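Local coordinates for nisin biosynthesis protein NisC (Lactococcus lactis subsp. lactis, PDB 2G0D) that cyclises the dehydrated precursor of the lantibiotic nisin, forming its thioether rings with the help of a bound zinc ion, at residues L95-D98 / Y102-L105; S108-I113 / L144-L149; L44-N49 / T393-A398. All coordinates share one frame; numbering follows the deposited sequence.

The protein is an alpha toroid, with zinc held by Cys-278, Cys-324 and His-325. From the N terminus, the chain first passes L44-N49, at the end of helix 37-45. Its partner T393-A398 comes only near the C terminus, so contact 3 closes a loop of 343 residues. Contacts 1 and 2 both nest inside that loop, in series. Contact 1 folds the loop after helix 85-92 onto the start of helix 100-122. Contact 2 joins the same helix, further along, to helix 140-147. Contacts 2 and 3 touch through Ser-145 OG and Gln-397 O, 2.8 Å apart, a probable hydrogen bond.

Contact 1: residues L95-D98 / Y102-L105; sequences LRED and YKNL
Leu-95 packs on the ring of Tyr-102 where the loop between two helices of the alpha toroid turns back onto helix 100-122. The loop links helix 85-92 to helix 100-122. The apolar part is a CH-pi contact. Leu-95 CB sits over one face of the Tyr-102 ring, 3.9 Å from its centroid and displaced toward the rim. Leu-95 CD1 reaches the same ring at CE1. Asp-98 CB approaches the ring obliquely. The phenol OH is bonded to Asp-61, so helix 53-74 holds the far end of the tyrosine.

The charged part is nearer solvent. The CB bond of Arg-96 points away from helix 100-122. Its extended chain, with CG anti to the backbone N (chi1 -172°), still carries the guanidinium across the aliphatic chain of Lys-103, whose CG is over one face. Arg-96 NE and Lys-103 NZ are 4.5 Å apart, but each charge has an acidic partner. Arg-96 NH2 forms a salt bridge with Asp-107. The lysine chain bends at chi3 and chi4 and turns its amine to Glu-97. A water donates to Arg-96 O and weakly accepts from Lys-103 NZ. In the salt bridge, Lys-103 NZ lies 2.9 Å from Glu-97 OE1, and the hydrogen bond within it is weak.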
ATOM      1  N   LEU A  95      -8.354 -17.636   3.939  1.00 30.60           N
ATOM      2  CA  LEU A  95      -9.135 -18.609   4.690  1.00 31.13           C
ATOM      3  C   LEU A  95     -10.518 -18.883   4.071  1.00 31.92           C
ATOM      4  O   LEU A  95     -11.247 -19.747   4.558  1.00 31.23           O
ATOM      5  CB  LEU A  95      -9.294 -18.125   6.114  1.00 31.21           C
ATOM      6  CG  LEU A  95      -8.036 -18.078   7.005  1.00 30.91           C
ATOM      7  CD1 LEU A  95      -8.296 -17.286   8.288  1.00 29.75           C
ATOM      8  CD2 LEU A  95      -7.566 -19.487   7.346  1.00 30.76           C
ATOM      9  N   ARG A  96     -10.844 -18.142   3.005  1.00 32.82           N
ATOM     10  CA  ARG A  96     -12.121 -18.228   2.296  1.00 34.43           C
ATOM     11  C   ARG A  96     -12.678 -19.645   2.142  1.00 36.08           C
ATOM     12  O   ARG A  96     -13.823 -19.901   2.519  1.00 35.79           O
ATOM     13  CB  ARG A  96     -12.061 -17.522   0.926  1.00 33.81           C
ATOM     14  CG  ARG A  96     -13.454 -17.423   0.260  1.00 34.33           C
ATOM     15  CD  ARG A  96     -13.570 -16.428  -0.911  1.00 33.66           C
ATOM     16  NE  ARG A  96     -14.910 -16.529  -1.514  1.00 33.49           N
ATOM     17  CZ  ARG A  96     -15.977 -15.796  -1.179  1.00 34.59           C
ATOM     18  NH1 ARG A  96     -15.902 -14.838  -0.250  1.00 31.25           N
ATOM     19  NH2 ARG A  96     -17.148 -16.028  -1.782  1.00 34.95           N
ATOM     20  N   GLU A  97     -11.867 -20.561   1.621  1.00 38.05           N
ATOM     21  CA  GLU A  97     -12.360 -21.901   1.307  1.00 40.47           C
ATOM     22  C   GLU A  97     -12.154 -22.914   2.436  1.00 41.26           C
ATOM     23  O   GLU A  97     -12.450 -24.096   2.265  1.00 41.52           O
ATOM     24  CB  GLU A  97     -11.746 -22.407  -0.006  1.00 40.89           C
ATOM     25  CG  GLU A  97     -11.880 -21.425  -1.189  1.00 44.46           C
ATOM     26  CD  GLU A  97     -13.306 -21.335  -1.736  1.00 48.30           C
ATOM     27  OE1 GLU A  97     -14.138 -22.201  -1.391  1.00 50.28           O
ATOM     28  OE2 GLU A  97     -13.597 -20.398  -2.519  1.00 51.00           O
ATOM     29  N   ASP A  98     -11.665 -22.456   3.586  1.00 41.78           N
ATOM     30  CA  ASP A  98     -11.374 -23.378   4.678  1.00 42.55           C
ATOM     31  C   ASP A  98     -12.629 -23.738   5.470  1.00 42.72           C
ATOM     32  O   ASP A  98     -12.781 -24.873   5.911  1.00 42.55           O
ATOM     33  CB  ASP A  98     -10.274 -22.829   5.597  1.00 42.60           C
ATOM     34  CG  ASP A  98      -8.898 -22.748   4.898  1.00 43.74           C
ATOM     35  OD1 ASP A  98      -8.746 -23.263   3.768  1.00 47.33           O
ATOM     36  OD2 ASP A  98      -7.956 -22.178   5.480  1.00 43.93           O
ATOM     37  N   TYR A 102     -15.727 -18.208   7.367  1.00 37.89           N
ATOM     38  CA  TYR A 102     -14.807 -17.249   6.722  1.00 37.71           C
ATOM     39  C   TYR A 102     -15.424 -16.675   5.457  1.00 37.80           C
ATOM     40  O   TYR A 102     -15.463 -15.455   5.282  1.00 37.86           O
ATOM     41  CB  TYR A 102     -13.476 -17.909   6.369  1.00 37.01           C
ATOM     42  CG  TYR A 102     -12.753 -18.530   7.537  1.00 37.01           C
ATOM     43  CD1 TYR A 102     -12.494 -17.800   8.706  1.00 36.13           C
ATOM     44  CD2 TYR A 102     -12.319 -19.850   7.472  1.00 36.07           C
ATOM     45  CE1 TYR A 102     -11.811 -18.386   9.783  1.00 35.51           C
ATOM     46  CE2 TYR A 102     -11.632 -20.443   8.529  1.00 34.69           C
ATOM     47  CZ  TYR A 102     -11.371 -19.712   9.673  1.00 36.21           C
ATOM     48  OH  TYR A 102     -10.697 -20.332  10.702  1.00 35.95           O
ATOM     49  N   LYS A 103     -15.927 -17.561   4.600  1.00 37.24           N
ATOM     50  CA  LYS A 103     -16.602 -17.162   3.370  1.00 37.87           C
ATOM     51  C   LYS A 103     -17.825 -16.282   3.664  1.00 36.63           C
ATOM     52  O   LYS A 103     -18.055 -15.289   2.975  1.00 36.50           O
ATOM     53  CB  LYS A 103     -16.993 -18.400   2.535  1.00 37.77           C
ATOM     54  CG  LYS A 103     -17.920 -18.092   1.362  1.00 39.55           C
ATOM     55  CD  LYS A 103     -18.309 -19.342   0.537  1.00 40.01           C
ATOM     56  CE  LYS A 103     -17.364 -19.537  -0.672  1.00 44.54           C
ATOM     57  NZ  LYS A 103     -16.397 -20.676  -0.503  1.00 46.32           N
ATOM     58  N   ASN A 104     -18.594 -16.639   4.689  1.00 35.93           N
ATOM     59  CA  ASN A 104     -19.756 -15.839   5.081  1.00 35.37           C
ATOM     60  C   ASN A 104     -19.343 -14.435   5.482  1.00 34.17           C
ATOM     61  O   ASN A 104     -19.927 -13.467   5.025  1.00 33.80           O
ATOM     62  CB  ASN A 104     -20.555 -16.503   6.216  1.00 35.99           C
ATOM     63  CG  ASN A 104     -21.459 -17.629   5.722  1.00 37.99           C
ATOM     64  OD1 ASN A 104     -21.632 -17.838   4.512  1.00 40.15           O
ATOM     65  ND2 ASN A 104     -22.039 -18.364   6.665  1.00 39.56           N
ATOM     66  N   LEU A 105     -18.304 -14.334   6.309  1.00 33.27           N
ATOM     67  CA  LEU A 105     -17.758 -13.040   6.707  1.00 32.08           C
ATOM     68  C   LEU A 105     -17.230 -12.239   5.515  1.00 31.49           C
ATOM     69  O   LEU A 105     -17.506 -11.049   5.402  1.00 31.04           O
ATOM     70  CB  LEU A 105     -16.666 -13.218   7.772  1.00 32.65           C
ATOM     71  CG  LEU A 105     -16.024 -11.950   8.365  1.00 33.07           C
ATOM     72  CD1 LEU A 105     -17.101 -10.943   8.898  1.00 30.21           C
ATOM     73  CD2 LEU A 105     -15.024 -12.307   9.459  1.00 32.23           C
TER
HETATM   74  O   HOH W   1     -15.752 -21.936   2.552  1.00 48.43           O

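Contact 2: residues S108-I113 / L144-L149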
ATOM      1  N   SER A 108     -20.105 -10.717   3.340  1.00 30.82           N
ATOM      2  CA  SER A 108     -20.628  -9.537   4.035  1.00 30.86           C
ATOM      3  C   SER A 108     -19.736  -8.334   3.840  1.00 29.37           C
ATOM      4  O   SER A 108     -20.203  -7.239   3.512  1.00 29.28           O
ATOM      5  CB  SER A 108     -20.745  -9.798   5.531  1.00 30.92           C
ATOM      6  OG  SER A 108     -21.543 -10.929   5.747  1.00 36.52           O
ATOM      7  N   LEU A 109     -18.450  -8.538   4.073  1.00 28.84           N
ATOM      8  CA  LEU A 109     -17.470  -7.466   3.889  1.00 28.27           C
ATOM      9  C   LEU A 109     -17.509  -6.931   2.467  1.00 27.64           C
ATOM     10  O   LEU A 109     -17.551  -5.734   2.269  1.00 27.56           O
ATOM     11  CB  LEU A 109     -16.064  -7.928   4.295  1.00 28.10           C
ATOM     12  CG  LEU A 109     -15.875  -8.164   5.794  1.00 27.82           C
ATOM     13  CD1 LEU A 109     -14.643  -8.990   6.061  1.00 28.59           C
ATOM     14  CD2 LEU A 109     -15.845  -6.846   6.569  1.00 27.63           C
ATOM     15  N   ASN A 110     -17.521  -7.826   1.484  1.00 27.85           N
ATOM     16  CA  ASN A 110     -17.551  -7.454   0.058  1.00 27.69           C
ATOM     17  C   ASN A 110     -18.787  -6.649  -0.358  1.00 27.72           C
ATOM     18  O   ASN A 110     -18.687  -5.647  -1.075  1.00 26.91           O
ATOM     19  CB  ASN A 110     -17.419  -8.708  -0.810  1.00 28.14           C
ATOM     20  CG  ASN A 110     -16.046  -9.375  -0.688  1.00 29.14           C
ATOM     21  OD1 ASN A 110     -15.093  -8.769  -0.204  1.00 28.32           O
ATOM     22  ND2 ASN A 110     -15.946 -10.630  -1.143  1.00 29.00           N
ATOM     23  N   ARG A 111     -19.964  -7.096   0.093  1.00 28.63           N
ATOM     24  CA  ARG A 111     -21.204  -6.376  -0.167  1.00 28.41           C
ATOM     25  C   ARG A 111     -21.176  -5.015   0.515  1.00 27.75           C
ATOM     26  O   ARG A 111     -21.554  -4.011  -0.080  1.00 27.05           O
ATOM     27  CB  ARG A 111     -22.442  -7.201   0.264  1.00 30.48           C
ATOM     28  CG  ARG A 111     -22.621  -8.557  -0.483  1.00 33.45           C
ATOM     29  CD  ARG A 111     -21.902  -8.641  -1.884  1.00 41.20           C
ATOM     30  NE  ARG A 111     -22.308  -9.831  -2.634  1.00 43.32           N
ATOM     31  CZ  ARG A 111     -23.044  -9.826  -3.748  1.00 49.57           C
ATOM     32  NH1 ARG A 111     -23.441  -8.685  -4.318  1.00 51.83           N
ATOM     33  NH2 ARG A 111     -23.380 -10.982  -4.318  1.00 50.79           N
ATOM     34  N   TYR A 112     -20.691  -4.953   1.747  1.00 27.85           N
ATOM     35  CA  TYR A 112     -20.539  -3.650   2.373  1.00 28.73           C
ATOM     36  C   TYR A 112     -19.571  -2.770   1.575  1.00 28.66           C
ATOM     37  O   TYR A 112     -19.849  -1.592   1.343  1.00 28.38           O
ATOM     38  CB  TYR A 112     -20.153  -3.715   3.871  1.00 29.73           C
ATOM     39  CG  TYR A 112     -19.762  -2.328   4.381  1.00 32.08           C
ATOM     40  CD1 TYR A 112     -20.728  -1.345   4.670  1.00 33.14           C
ATOM     41  CD2 TYR A 112     -18.427  -1.976   4.497  1.00 32.22           C
ATOM     42  CE1 TYR A 112     -20.336  -0.057   5.106  1.00 33.73           C
ATOM     43  CE2 TYR A 112     -18.045  -0.715   4.918  1.00 32.64           C
ATOM     44  CZ  TYR A 112     -18.978   0.232   5.211  1.00 32.66           C
ATOM     45  OH  TYR A 112     -18.510   1.469   5.625  1.00 35.50           O
ATOM     46  N   ILE A 113     -18.447  -3.345   1.142  1.00 28.51           N
ATOM     47  CA  ILE A 113     -17.466  -2.587   0.373  1.00 28.38           C
ATOM     48  C   ILE A 113     -18.059  -2.007  -0.910  1.00 28.19           C
ATOM     49  O   ILE A 113     -17.850  -0.825  -1.202  1.00 28.80           O
ATOM     50  CB  ILE A 113     -16.190  -3.409   0.030  1.00 28.44           C
ATOM     51  CG1 ILE A 113     -15.350  -3.678   1.292  1.00 29.06           C
ATOM     52  CG2 ILE A 113     -15.347  -2.642  -0.994  1.00 28.70           C
ATOM     53  CD1 ILE A 113     -14.316  -4.833   1.163  1.00 27.08           C
ATOM     54  N   LEU A 144      -9.528  -1.009  -4.409  1.00 28.16           N
ATOM     55  CA  LEU A 144      -9.382  -1.742  -5.677  1.00 27.86           C
ATOM     56  C   LEU A 144      -8.273  -2.807  -5.603  1.00 28.01           C
ATOM     57  O   LEU A 144      -8.387  -3.884  -6.169  1.00 28.14           O
ATOM     58  CB  LEU A 144      -9.158  -0.737  -6.819  1.00 28.05           C
ATOM     59  CG  LEU A 144      -9.116  -1.219  -8.285  1.00 28.65           C
ATOM     60  CD1 LEU A 144     -10.355  -2.059  -8.654  1.00 28.47           C
ATOM     61  CD2 LEU A 144      -8.975  -0.052  -9.204  1.00 26.84           C
ATOM     62  N   SER A 145      -7.208  -2.513  -4.873  1.00 28.64           N
ATOM     63  CA  SER A 145      -6.091  -3.469  -4.707  1.00 28.62           C
ATOM     64  C   SER A 145      -6.618  -4.796  -4.168  1.00 28.47           C
ATOM     65  O   SER A 145      -6.316  -5.870  -4.715  1.00 27.83           O
ATOM     66  CB  SER A 145      -5.031  -2.917  -3.755  1.00 27.74           C
ATOM     67  OG  SER A 145      -3.884  -3.757  -3.775  1.00 30.33           O
ATOM     68  N   TYR A 146      -7.400  -4.702  -3.085  1.00 28.26           N
ATOM     69  CA  TYR A 146      -8.103  -5.845  -2.512  1.00 27.52           C
ATOM     70  C   TYR A 146      -9.119  -6.446  -3.491  1.00 27.96           C
ATOM     71  O   TYR A 146      -9.110  -7.666  -3.710  1.00 28.23           O
ATOM     72  CB  TYR A 146      -8.812  -5.506  -1.183  1.00 26.97           C
ATOM     73  CG  TYR A 146      -9.813  -6.588  -0.795  1.00 25.70           C
ATOM     74  CD1 TYR A 146      -9.383  -7.817  -0.282  1.00 23.62           C
ATOM     75  CD2 TYR A 146     -11.178  -6.394  -0.973  1.00 25.23           C
ATOM     76  CE1 TYR A 146     -10.298  -8.829   0.036  1.00 23.85           C
ATOM     77  CE2 TYR A 146     -12.107  -7.404  -0.668  1.00 25.88           C
ATOM     78  CZ  TYR A 146     -11.660  -8.626  -0.178  1.00 24.91           C
ATOM     79  OH  TYR A 146     -12.577  -9.622   0.144  1.00 25.38           O
ATOM     80  N   LEU A 147      -9.978  -5.607  -4.074  1.00 27.10           N
ATOM     81  CA  LEU A 147     -11.045  -6.103  -4.984  1.00 27.64           C
ATOM     82  C   LEU A 147     -10.512  -6.955  -6.119  1.00 27.87           C
ATOM     83  O   LEU A 147     -11.113  -7.975  -6.432  1.00 27.90           O
ATOM     84  CB  LEU A 147     -11.941  -4.965  -5.520  1.00 27.24           C
ATOM     85  CG  LEU A 147     -12.808  -4.260  -4.457  1.00 28.11           C
ATOM     86  CD1 LEU A 147     -13.465  -2.996  -5.056  1.00 26.70           C
ATOM     87  CD2 LEU A 147     -13.866  -5.188  -3.860  1.00 28.48           C
ATOM     88  N   LEU A 148      -9.352  -6.564  -6.686  1.00 27.73           N
ATOM     89  CA  LEU A 148      -8.753  -7.258  -7.832  1.00 27.85           C
ATOM     90  C   LEU A 148      -8.250  -8.689  -7.561  1.00 29.06           C
ATOM     91  O   LEU A 148      -7.949  -9.443  -8.500  1.00 29.21           O
ATOM     92  CB  LEU A 148      -7.650  -6.405  -8.477  1.00 28.11           C
ATOM     93  CG  LEU A 148      -8.183  -5.161  -9.205  1.00 27.83           C
ATOM     94  CD1 LEU A 148      -7.042  -4.191  -9.465  1.00 28.47           C
ATOM     95  CD2 LEU A 148      -8.916  -5.516 -10.525  1.00 25.16           C
ATOM     96  N   LEU A 149      -8.204  -9.067  -6.293  1.00 29.20           N
ATOM     97  CA  LEU A 149      -7.952 -10.450  -5.891  1.00 29.71           C
ATOM     98  C   LEU A 149      -9.201 -11.336  -5.957  1.00 30.43           C
ATOM     99  O   LEU A 149      -9.084 -12.547  -5.848  1.00 30.52           O
ATOM    100  CB  LEU A 149      -7.422 -10.487  -4.447  1.00 28.87           C
ATOM    101  CG  LEU A 149      -6.019  -9.909  -4.188  1.00 28.50           C
ATOM    102  CD1 LEU A 149      -5.783  -9.898  -2.680  1.00 26.70           C
ATOM    103  CD2 LEU A 149      -4.921 -10.730  -4.942  1.00 23.63           C
TER
HETATM  104  O   HOH W   2     -13.696 -12.354  -0.728  1.00 28.19           O
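Tyr-146, Ile-113 and Asn-110 carry this buried contact between two helices of the alpha toroid. Tyr-146 has the most surface buried. Its CG is anti to the backbone N (chi1 166°), and the ring extends from helix 140-147 toward helix 100-122. Tyr-146 OH donates to Asn-110 OD1 at 2.7 Å. It meets that oxygen in the carbonyl plane, on a lone pair, with a C=O...O angle of 128°. The amide oxygen is at the edge of the ring, and the amide and ring planes are 42° apart.

A water closes a small polar circuit beside this bond. It accepts from Asn-110 ND2 at 2.9 Å and donates to Tyr-146 OH at 3.1 Å. Both ends of the amide are thus engaged, which would help to fix its rotation within an otherwise apolar interface.

Ile-113 lies one turn further along the helix and supplies the apolar half. Its two branches part. Ile-113 CD1 lies 3.9 Å from Tyr-146 CE2, coming at the ring obliquely. Ile-113 CG2 meets Leu-147 CD2 at 4.1 Å, where the two side chains run past each other in opposite directions.

Two further helices touch the contact. Helix 85-92 touches Ile-113 through Ala-85 and Tyr-146 through Ala-89. Helix 156-168 packs on Leu-147 through Leu-158 and Ile-162.

Contact 3: residues L44-N49 / T393-A398; sequences LAELKN and TYWRQA
Glu-46 OE2 is gripped by two donors of Thr-393, the hydroxyl and the backbone N-H. Thr-393 OG1 donates to Glu-46 OE2 at 2.6 Å, on the anti side of the carboxylate and 26° out of its plane. Thr-393 N donates to Glu-46 OE2 at 2.8 Å from well above that plane. Both come from the same face. The threonine hydroxyl sits between its own backbone N and carbonyl carbon (chi1 69°), which brings it and the N-H to one oxygen. Thr-393 OG1 also accepts from Trp-395 N at 3.2 Å, forming an ST turn. Glu-46 therefore anchors the turn that leads into the 3-10 segment 395-398.

The indole of Trp-395 comes in edge-on. Trp-395 CD1 lies 3.3 Å from Glu-46 OE2, near the ring plane. On the other branch of the threonine, Thr-393 CG2 packs tightly against Ala-45 CB, at 3.4 Å.

The second carboxylate oxygen, Glu-46 OE1, bonds to Phe-392 N and forms a salt bridge with Lys-385. This buried acid thus has partners at both oxygens. The contact ties the end of helix 37-45 to the C-terminal part of the toroid. Helix 376-387 touches it, with Leu-381 meeting both Glu-46 and Trp-395.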
ATOM      1  N   LEU A  44       0.677 -13.632  11.892  1.00 29.02           N
ATOM      2  CA  LEU A  44       0.563 -14.970  12.495  1.00 28.87           C
ATOM      3  C   LEU A  44       0.260 -16.027  11.441  1.00 28.73           C
ATOM      4  O   LEU A  44       0.755 -17.153  11.518  1.00 27.49           O
ATOM      5  CB  LEU A  44      -0.541 -14.994  13.567  1.00 28.73           C
ATOM      6  CG  LEU A  44      -0.334 -14.332  14.936  1.00 30.24           C
ATOM      7  CD1 LEU A  44      -1.618 -14.396  15.776  1.00 28.12           C
ATOM      8  CD2 LEU A  44       0.799 -14.969  15.702  1.00 28.01           C
ATOM      9  N   ALA A  45      -0.561 -15.638  10.460  1.00 29.00           N
ATOM     10  CA  ALA A  45      -1.012 -16.540   9.410  1.00 28.80           C
ATOM     11  C   ALA A  45       0.137 -16.956   8.535  1.00 29.10           C
ATOM     12  O   ALA A  45       0.184 -18.075   8.059  1.00 29.42           O
ATOM     13  CB  ALA A  45      -2.115 -15.896   8.588  1.00 28.65           C
ATOM     14  N   GLU A  46       1.070 -16.036   8.333  1.00 29.87           N
ATOM     15  CA  GLU A  46       2.289 -16.299   7.592  1.00 30.44           C
ATOM     16  C   GLU A  46       3.291 -17.205   8.302  1.00 31.03           C
ATOM     17  O   GLU A  46       4.366 -17.485   7.769  1.00 31.55           O
ATOM     18  CB  GLU A  46       2.981 -14.987   7.264  1.00 29.83           C
ATOM     19  CG  GLU A  46       2.363 -14.250   6.118  1.00 29.19           C
ATOM     20  CD  GLU A  46       2.331 -15.029   4.807  1.00 27.49           C
ATOM     21  OE1 GLU A  46       2.915 -16.141   4.739  1.00 25.69           O
ATOM     22  OE2 GLU A  46       1.701 -14.511   3.848  1.00 25.96           O
ATOM     23  N   LEU A  47       2.955 -17.649   9.502  1.00 31.73           N
ATOM     24  CA  LEU A  47       3.870 -18.454  10.298  1.00 32.73           C
ATOM     25  C   LEU A  47       3.412 -19.904  10.344  1.00 33.66           C
ATOM     26  O   LEU A  47       3.864 -20.665  11.192  1.00 33.43           O
ATOM     27  CB  LEU A  47       3.977 -17.881  11.708  1.00 32.25           C
ATOM     28  CG  LEU A  47       4.530 -16.463  11.857  1.00 32.64           C
ATOM     29  CD1 LEU A  47       4.590 -16.122  13.346  1.00 31.93           C
ATOM     30  CD2 LEU A  47       5.915 -16.366  11.238  1.00 31.29           C
ATOM     31  N   LYS A  48       2.544 -20.275   9.398  1.00 34.91           N
ATOM     32  CA  LYS A  48       1.908 -21.591   9.349  1.00 36.72           C
ATOM     33  C   LYS A  48       2.890 -22.770   9.281  1.00 37.29           C
ATOM     34  O   LYS A  48       2.637 -23.824   9.880  1.00 36.37           O
ATOM     35  CB  LYS A  48       0.883 -21.670   8.204  1.00 36.59           C
ATOM     36  CG  LYS A  48       0.207 -23.030   8.099  1.00 37.55           C
ATOM     37  CD  LYS A  48      -1.034 -23.014   7.210  1.00 38.33           C
ATOM     38  CE  LYS A  48      -1.652 -24.429   7.199  1.00 41.49           C
ATOM     39  NZ  LYS A  48      -2.944 -24.550   6.444  1.00 40.74           N
ATOM     40  N   ASN A  49       4.002 -22.599   8.560  1.00 38.23           N
ATOM     41  CA  ASN A  49       5.029 -23.637   8.556  1.00 39.60           C
ATOM     42  C   ASN A  49       5.641 -23.873   9.939  1.00 41.07           C
ATOM     43  O   ASN A  49       6.156 -24.960  10.182  1.00 41.44           O
ATOM     44  CB  ASN A  49       6.135 -23.366   7.516  1.00 39.27           C
ATOM     45  CG  ASN A  49       6.890 -22.086   7.786  1.00 38.44           C
ATOM     46  OD1 ASN A  49       6.294 -21.011   7.833  1.00 37.36           O
ATOM     47  ND2 ASN A  49       8.210 -22.189   7.964  1.00 36.98           N
ATOM     48  N   THR A 393      -0.654 -15.723   2.867  1.00 28.39           N
ATOM     49  CA  THR A 393      -1.669 -14.667   2.903  1.00 28.37           C
ATOM     50  C   THR A 393      -1.483 -13.722   1.738  1.00 28.06           C
ATOM     51  O   THR A 393      -0.482 -13.809   1.026  1.00 27.31           O
ATOM     52  CB  THR A 393      -1.555 -13.794   4.196  1.00 28.14           C
ATOM     53  OG1 THR A 393      -0.360 -13.001   4.144  1.00 28.79           O
ATOM     54  CG2 THR A 393      -1.531 -14.655   5.474  1.00 27.74           C
ATOM     55  N   TYR A 394      -2.410 -12.767   1.594  1.00 27.12           N
ATOM     56  CA  TYR A 394      -2.263 -11.710   0.592  1.00 26.79           C
ATOM     57  C   TYR A 394      -1.760 -10.396   1.171  1.00 25.67           C
ATOM     58  O   TYR A 394      -2.075  -9.324   0.641  1.00 25.55           O
ATOM     59  CB  TYR A 394      -3.581 -11.502  -0.202  1.00 27.94           C
ATOM     60  CG  TYR A 394      -4.032 -12.734  -0.966  1.00 28.14           C
ATOM     61  CD1 TYR A 394      -3.653 -12.938  -2.288  1.00 29.82           C
ATOM     62  CD2 TYR A 394      -4.808 -13.707  -0.344  1.00 30.76           C
ATOM     63  CE1 TYR A 394      -4.056 -14.097  -2.998  1.00 30.29           C
ATOM     64  CE2 TYR A 394      -5.207 -14.870  -1.012  1.00 30.63           C
ATOM     65  CZ  TYR A 394      -4.833 -15.056  -2.338  1.00 32.12           C
ATOM     66  OH  TYR A 394      -5.272 -16.196  -2.991  1.00 32.65           O
ATOM     67  N   TRP A 395      -0.983 -10.452   2.247  1.00 25.23           N
ATOM     68  CA  TRP A 395      -0.536  -9.217   2.930  1.00 25.33           C
ATOM     69  C   TRP A 395       0.125  -8.198   2.012  1.00 25.72           C
ATOM     70  O   TRP A 395      -0.053  -6.987   2.194  1.00 26.74           O
ATOM     71  CB  TRP A 395       0.408  -9.507   4.111  1.00 25.84           C
ATOM     72  CG  TRP A 395       1.805 -10.000   3.754  1.00 26.70           C
ATOM     73  CD1 TRP A 395       2.159 -11.284   3.385  1.00 26.71           C
ATOM     74  CD2 TRP A 395       3.032  -9.246   3.802  1.00 26.44           C
ATOM     75  NE1 TRP A 395       3.514 -11.355   3.195  1.00 26.52           N
ATOM     76  CE2 TRP A 395       4.077 -10.130   3.438  1.00 25.78           C
ATOM     77  CE3 TRP A 395       3.352  -7.905   4.118  1.00 25.64           C
ATOM     78  CZ2 TRP A 395       5.424  -9.725   3.374  1.00 25.45           C
ATOM     79  CZ3 TRP A 395       4.691  -7.506   4.059  1.00 25.96           C
ATOM     80  CH2 TRP A 395       5.709  -8.412   3.678  1.00 25.66           C
ATOM     81  N   ARG A 396       0.898  -8.685   1.042  1.00 25.48           N
ATOM     82  CA  ARG A 396       1.633  -7.819   0.087  1.00 26.29           C
ATOM     83  C   ARG A 396       0.770  -6.897  -0.761  1.00 26.58           C
ATOM     84  O   ARG A 396       1.237  -5.835  -1.207  1.00 24.73           O
ATOM     85  CB  ARG A 396       2.526  -8.675  -0.839  1.00 25.98           C
ATOM     86  CG  ARG A 396       3.844  -9.066  -0.199  1.00 25.81           C
ATOM     87  CD  ARG A 396       4.612 -10.156  -1.018  1.00 27.67           C
ATOM     88  NE  ARG A 396       5.878 -10.501  -0.342  1.00 26.25           N
ATOM     89  CZ  ARG A 396       6.627 -11.581  -0.568  1.00 26.61           C
ATOM     90  NH1 ARG A 396       7.740 -11.736   0.156  1.00 24.97           N
ATOM     91  NH2 ARG A 396       6.286 -12.510  -1.488  1.00 21.41           N
ATOM     92  N   GLN A 397      -0.489  -7.319  -0.977  1.00 27.25           N
ATOM     93  CA  GLN A 397      -1.488  -6.536  -1.696  1.00 27.45           C
ATOM     94  C   GLN A 397      -1.652  -5.162  -1.083  1.00 27.56           C
ATOM     95  O   GLN A 397      -1.889  -4.188  -1.796  1.00 28.68           O
ATOM     96  CB  GLN A 397      -2.846  -7.254  -1.686  1.00 27.11           C
ATOM     97  CG  GLN A 397      -3.781  -6.893  -2.855  1.00 29.56           C
ATOM     98  CD  GLN A 397      -3.312  -7.487  -4.215  1.00 30.65           C
ATOM     99  OE1 GLN A 397      -3.897  -7.208  -5.290  1.00 32.44           O
ATOM    100  NE2 GLN A 397      -2.277  -8.289  -4.166  1.00 26.10           N
ATOM    101  N   ALA A 398      -1.555  -5.086   0.238  1.00 27.45           N
ATOM    102  CA  ALA A 398      -1.757  -3.835   0.966  1.00 27.70           C
ATOM    103  C   ALA A 398      -0.662  -2.797   0.661  1.00 27.78           C
ATOM    104  O   ALA A 398      -0.844  -1.603   0.904  1.00 27.83           O
ATOM    105  CB  ALA A 398      -1.802  -4.114   2.458  1.00 27.05           C
TER